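Local coordinates for lipoprotein (Mycoplasma mycoides subsp. capri, PDB 7ADK) that probably acts as a serine protease of the mycoplasma DUF31 family, with a chymotrypsin-like fold related to clan PA peptidases, at residues D457-V471 with N485-L499. Residues are numbered along the deposited sequence; the frame is centred on the assembly and turned at random.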
# COMPACT_ATOMS: atom_id res chain seq x y z
N ASP B 457 0.78 34.32 -5.14
CA ASP B 457 1.32 34.91 -6.38
C ASP B 457 2.67 34.33 -6.84
O ASP B 457 2.97 34.35 -8.04
CB ASP B 457 1.43 36.44 -6.28
CG ASP B 457 0.10 37.15 -5.98
OD1 ASP B 457 -0.45 36.98 -4.87
OD2 ASP B 457 -0.35 37.94 -6.84
N GLY B 458 3.48 33.77 -5.94
CA GLY B 458 4.76 33.16 -6.28
C GLY B 458 4.68 31.74 -6.86
O GLY B 458 5.69 31.05 -6.95
N MET B 459 3.49 31.26 -7.23
CA MET B 459 3.24 29.86 -7.58
C MET B 459 3.88 29.44 -8.92
O MET B 459 3.74 30.14 -9.92
CB MET B 459 1.73 29.62 -7.57
CG MET B 459 1.35 28.16 -7.68
SD MET B 459 -0.37 27.90 -8.16
CE MET B 459 -1.22 28.75 -6.86
N VAL B 460 4.54 28.28 -8.95
CA VAL B 460 5.25 27.76 -10.12
C VAL B 460 4.46 26.72 -10.91
O VAL B 460 4.65 26.60 -12.11
CB VAL B 460 6.65 27.22 -9.77
CG1 VAL B 460 7.54 28.35 -9.29
CG2 VAL B 460 6.67 26.09 -8.76
N SER B 461 3.56 25.98 -10.26
CA SER B 461 2.66 25.03 -10.94
C SER B 461 1.40 24.70 -10.13
O SER B 461 1.36 24.84 -8.91
CB SER B 461 3.38 23.75 -11.35
OG SER B 461 3.83 23.06 -10.20
N PHE B 462 0.36 24.29 -10.85
CA PHE B 462 -0.97 23.88 -10.38
C PHE B 462 -1.30 22.56 -11.03
O PHE B 462 -1.02 22.39 -12.21
CB PHE B 462 -1.96 25.00 -10.74
CG PHE B 462 -3.41 24.58 -10.91
CD1 PHE B 462 -4.10 24.02 -9.84
CD2 PHE B 462 -4.05 24.74 -12.17
CE1 PHE B 462 -5.44 23.63 -10.00
CE2 PHE B 462 -5.41 24.40 -12.32
CZ PHE B 462 -6.10 23.84 -11.23
N SER B 463 -1.88 21.61 -10.32
CA SER B 463 -2.24 20.32 -10.92
C SER B 463 -3.57 19.75 -10.41
O SER B 463 -3.99 20.06 -9.31
CB SER B 463 -1.09 19.34 -10.73
OG SER B 463 -1.24 18.21 -11.56
N LEU B 464 -4.20 18.91 -11.23
CA LEU B 464 -5.46 18.20 -10.97
C LEU B 464 -5.23 16.71 -11.24
O LEU B 464 -5.09 16.34 -12.40
CB LEU B 464 -6.52 18.77 -11.93
CG LEU B 464 -6.85 20.26 -11.77
CD1 LEU B 464 -7.61 20.74 -12.99
CD2 LEU B 464 -7.70 20.54 -10.55
N THR B 465 -5.21 15.83 -10.24
CA THR B 465 -5.24 14.37 -10.49
C THR B 465 -6.54 13.73 -10.05
O THR B 465 -6.98 13.89 -8.92
CB THR B 465 -3.99 13.61 -10.03
OG1 THR B 465 -4.08 12.25 -10.40
CG2 THR B 465 -3.66 13.58 -8.55
N ARG B 466 -7.17 13.02 -10.98
CA ARG B 466 -8.55 12.55 -10.87
C ARG B 466 -8.76 11.18 -11.47
O ARG B 466 -8.13 10.84 -12.46
CB ARG B 466 -9.47 13.60 -11.51
CG ARG B 466 -9.19 13.92 -12.98
CD ARG B 466 -10.35 13.43 -13.83
NE ARG B 466 -10.00 13.32 -15.23
CZ ARG B 466 -9.46 12.27 -15.80
NH1 ARG B 466 -9.49 12.16 -17.09
NH2 ARG B 466 -8.90 11.32 -15.13
N LEU B 467 -9.65 10.40 -10.87
CA LEU B 467 -10.08 9.07 -11.31
C LEU B 467 -10.91 9.20 -12.59
O LEU B 467 -11.83 10.01 -12.62
CB LEU B 467 -10.87 8.49 -10.12
CG LEU B 467 -11.26 7.01 -10.19
CD1 LEU B 467 -10.07 6.10 -10.46
CD2 LEU B 467 -11.84 6.57 -8.85
N ASN B 468 -10.55 8.49 -13.66
CA ASN B 468 -11.26 8.64 -14.93
C ASN B 468 -12.64 7.96 -14.91
O ASN B 468 -12.84 6.92 -14.28
CB ASN B 468 -10.42 8.34 -16.18
CG ASN B 468 -9.50 7.14 -16.21
OD1 ASN B 468 -9.90 6.01 -16.00
ND2 ASN B 468 -8.26 7.32 -16.57
N SER B 469 -13.59 8.56 -15.61
CA SER B 469 -14.99 8.15 -15.67
C SER B 469 -15.22 6.71 -16.16
O SER B 469 -16.24 6.10 -15.87
CB SER B 469 -15.75 9.14 -16.54
OG SER B 469 -15.43 9.00 -17.90
N GLU B 470 -14.27 6.18 -16.91
CA GLU B 470 -14.26 4.86 -17.53
C GLU B 470 -14.24 3.69 -16.53
O GLU B 470 -14.67 2.59 -16.87
CB GLU B 470 -13.03 4.82 -18.46
CG GLU B 470 -13.08 5.81 -19.63
CD GLU B 470 -12.48 7.20 -19.35
OE1 GLU B 470 -11.38 7.49 -19.86
OE2 GLU B 470 -13.10 8.02 -18.64
N VAL B 471 -13.78 3.94 -15.30
CA VAL B 471 -13.58 2.98 -14.19
C VAL B 471 -14.87 2.36 -13.63
O VAL B 471 -15.94 2.93 -13.74
CB VAL B 471 -12.82 3.73 -13.08
CG1 VAL B 471 -12.76 3.10 -11.70
CG2 VAL B 471 -11.38 3.98 -13.50
N ASN B 485 -5.63 4.21 -13.88
CA ASN B 485 -7.00 4.69 -13.80
C ASN B 485 -7.12 6.12 -13.26
O ASN B 485 -8.17 6.74 -13.38
CB ASN B 485 -7.83 3.71 -12.98
CG ASN B 485 -7.95 2.35 -13.63
OD1 ASN B 485 -8.70 2.13 -14.56
ND2 ASN B 485 -7.23 1.38 -13.16
N PHE B 486 -6.06 6.68 -12.68
CA PHE B 486 -5.96 8.13 -12.48
C PHE B 486 -5.30 8.78 -13.70
O PHE B 486 -4.38 8.24 -14.32
CB PHE B 486 -5.20 8.48 -11.20
CG PHE B 486 -5.83 7.92 -9.94
CD1 PHE B 486 -6.97 8.52 -9.39
CD2 PHE B 486 -5.30 6.77 -9.34
CE1 PHE B 486 -7.62 7.93 -8.29
CE2 PHE B 486 -5.93 6.19 -8.23
CZ PHE B 486 -7.11 6.75 -7.72
N THR B 487 -5.72 10.01 -13.98
CA THR B 487 -5.00 10.91 -14.88
C THR B 487 -4.69 12.18 -14.11
O THR B 487 -5.40 12.55 -13.17
CB THR B 487 -5.76 11.21 -16.18
OG1 THR B 487 -6.45 10.07 -16.67
CG2 THR B 487 -4.84 11.67 -17.30
N LYS B 488 -3.59 12.83 -14.46
CA LYS B 488 -3.11 14.06 -13.83
C LYS B 488 -2.82 15.10 -14.90
O LYS B 488 -2.21 14.78 -15.91
CB LYS B 488 -1.89 13.70 -12.96
CG LYS B 488 -1.20 14.89 -12.31
CD LYS B 488 -0.22 14.41 -11.23
CE LYS B 488 0.68 15.56 -10.76
NZ LYS B 488 1.39 15.25 -9.50
N PHE B 489 -3.25 16.33 -14.66
CA PHE B 489 -3.06 17.46 -15.56
C PHE B 489 -2.32 18.55 -14.81
O PHE B 489 -2.86 19.09 -13.85
CB PHE B 489 -4.43 17.95 -16.07
CG PHE B 489 -5.25 16.86 -16.73
CD1 PHE B 489 -6.05 16.02 -15.95
CD2 PHE B 489 -5.15 16.65 -18.11
CE1 PHE B 489 -6.71 14.94 -16.53
CE2 PHE B 489 -5.83 15.57 -18.69
CZ PHE B 489 -6.60 14.71 -17.90
N THR B 490 -1.09 18.87 -15.20
CA THR B 490 -0.26 19.88 -14.54
C THR B 490 -0.08 21.08 -15.44
O THR B 490 0.29 20.94 -16.59
CB THR B 490 1.10 19.32 -14.11
OG1 THR B 490 0.91 18.21 -13.27
CG2 THR B 490 1.95 20.30 -13.32
N PHE B 491 -0.29 22.28 -14.92
CA PHE B 491 -0.21 23.55 -15.63
C PHE B 491 0.89 24.42 -15.04
O PHE B 491 1.05 24.50 -13.82
CB PHE B 491 -1.56 24.26 -15.60
CG PHE B 491 -2.72 23.42 -16.08
CD1 PHE B 491 -3.38 22.56 -15.18
CD2 PHE B 491 -3.14 23.48 -17.41
CE1 PHE B 491 -4.45 21.78 -15.61
CE2 PHE B 491 -4.25 22.72 -17.83
CZ PHE B 491 -4.90 21.87 -16.93
N SER B 492 1.65 25.06 -15.92
CA SER B 492 2.83 25.86 -15.59
C SER B 492 2.85 27.14 -16.42
O SER B 492 2.40 27.14 -17.56
CB SER B 492 4.08 25.04 -15.84
OG SER B 492 4.13 24.55 -17.16
N PRO B 493 3.35 28.26 -15.88
CA PRO B 493 3.36 29.56 -16.55
C PRO B 493 4.47 29.69 -17.61
O PRO B 493 5.54 29.11 -17.49
CB PRO B 493 3.57 30.56 -15.43
CG PRO B 493 4.41 29.82 -14.41
CD PRO B 493 3.91 28.39 -14.54
N ILE B 494 4.23 30.53 -18.62
CA ILE B 494 5.14 30.83 -19.73
C ILE B 494 5.13 32.34 -20.00
O ILE B 494 4.15 33.03 -19.72
CB ILE B 494 4.75 29.92 -20.94
CG1 ILE B 494 5.61 28.66 -20.93
CG2 ILE B 494 4.77 30.59 -22.30
CD1 ILE B 494 5.36 27.69 -22.07
N ASN B 495 6.23 32.90 -20.53
CA ASN B 495 6.38 34.32 -20.88
C ASN B 495 6.05 35.32 -19.75
O ASN B 495 5.57 36.42 -20.01
CB ASN B 495 5.63 34.60 -22.20
CG ASN B 495 6.11 33.76 -23.35
OD1 ASN B 495 7.30 33.57 -23.55
ND2 ASN B 495 5.23 33.24 -24.16
N GLY B 496 6.26 34.95 -18.49
CA GLY B 496 5.94 35.80 -17.34
C GLY B 496 4.45 36.00 -17.05
O GLY B 496 4.10 36.92 -16.31
N ASN B 497 3.55 35.18 -17.60
CA ASN B 497 2.15 35.12 -17.16
C ASN B 497 2.04 34.52 -15.76
O ASN B 497 2.77 33.59 -15.44
CB ASN B 497 1.31 34.32 -18.17
CG ASN B 497 1.17 35.05 -19.49
OD1 ASN B 497 0.25 35.83 -19.69
ND2 ASN B 497 2.06 34.85 -20.42
N LYS B 498 1.15 35.01 -14.89
CA LYS B 498 1.01 34.53 -13.51
C LYS B 498 -0.07 33.46 -13.41
O LYS B 498 -1.08 33.51 -14.11
CB LYS B 498 0.76 35.72 -12.57
CG LYS B 498 1.83 36.82 -12.58
CD LYS B 498 3.23 36.40 -12.11
CE LYS B 498 3.25 35.99 -10.64
NZ LYS B 498 4.58 35.55 -10.18
N LEU B 499 0.10 32.47 -12.54
CA LEU B 499 -0.84 31.36 -12.42
C LEU B 499 -2.18 31.78 -11.76
O LEU B 499 -3.23 31.26 -12.13
CB LEU B 499 -0.10 30.19 -11.74
CG LEU B 499 -0.52 28.76 -12.13
CD1 LEU B 499 -0.70 28.52 -13.63
CD2 LEU B 499 0.59 27.81 -11.72
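Phe489 CE1 lies over one face of the Arg466 guanidinium, 3.7 Å off its plane and nearer its margin than its centre, while Arg466 CZ sits at the Phe489 ring edge; with the planes 66° apart, this is no parallel stack. Arg466 NH1 bonds Lys581 O, which would help hold the group. On the same side, the Phe462 and Phe491 rings tilt by only 22° but are displaced so far that they hardly overlap, their centroids separated by 5.7 Å. Across the sheet, Leu467 CD1 makes a CH-pi contact over one face of Phe486, 4.2 Å from its centroid; chi1 of Leu467 (-170°) carries the branch toward Phe486, and the second torsion then sets CD1 over the face. Ser463 OG and Thr490 OG1 share a 2.7 Å hydrogen bond on this side. Thr465 OG1 reaches Thr487 O from above the carbonyl plane, adding a second donor to the straight bond from Arg466 N, and Asn480 ND2 also bonds this hydroxyl. Lys488 extends past Ser463 to a salt bridge with Glu291. Paired backbone bonds at Phe462-Phe491, Leu464-Phe489 and Arg466-Thr487 join strands 461-467 and 486-493, whose axes approach to 4.5 Å, as antiparallel neighbours flanked by strands 289-293 and 556-562, consistent with a beta-barrel of the chymotrypsin-like PA-clan fold.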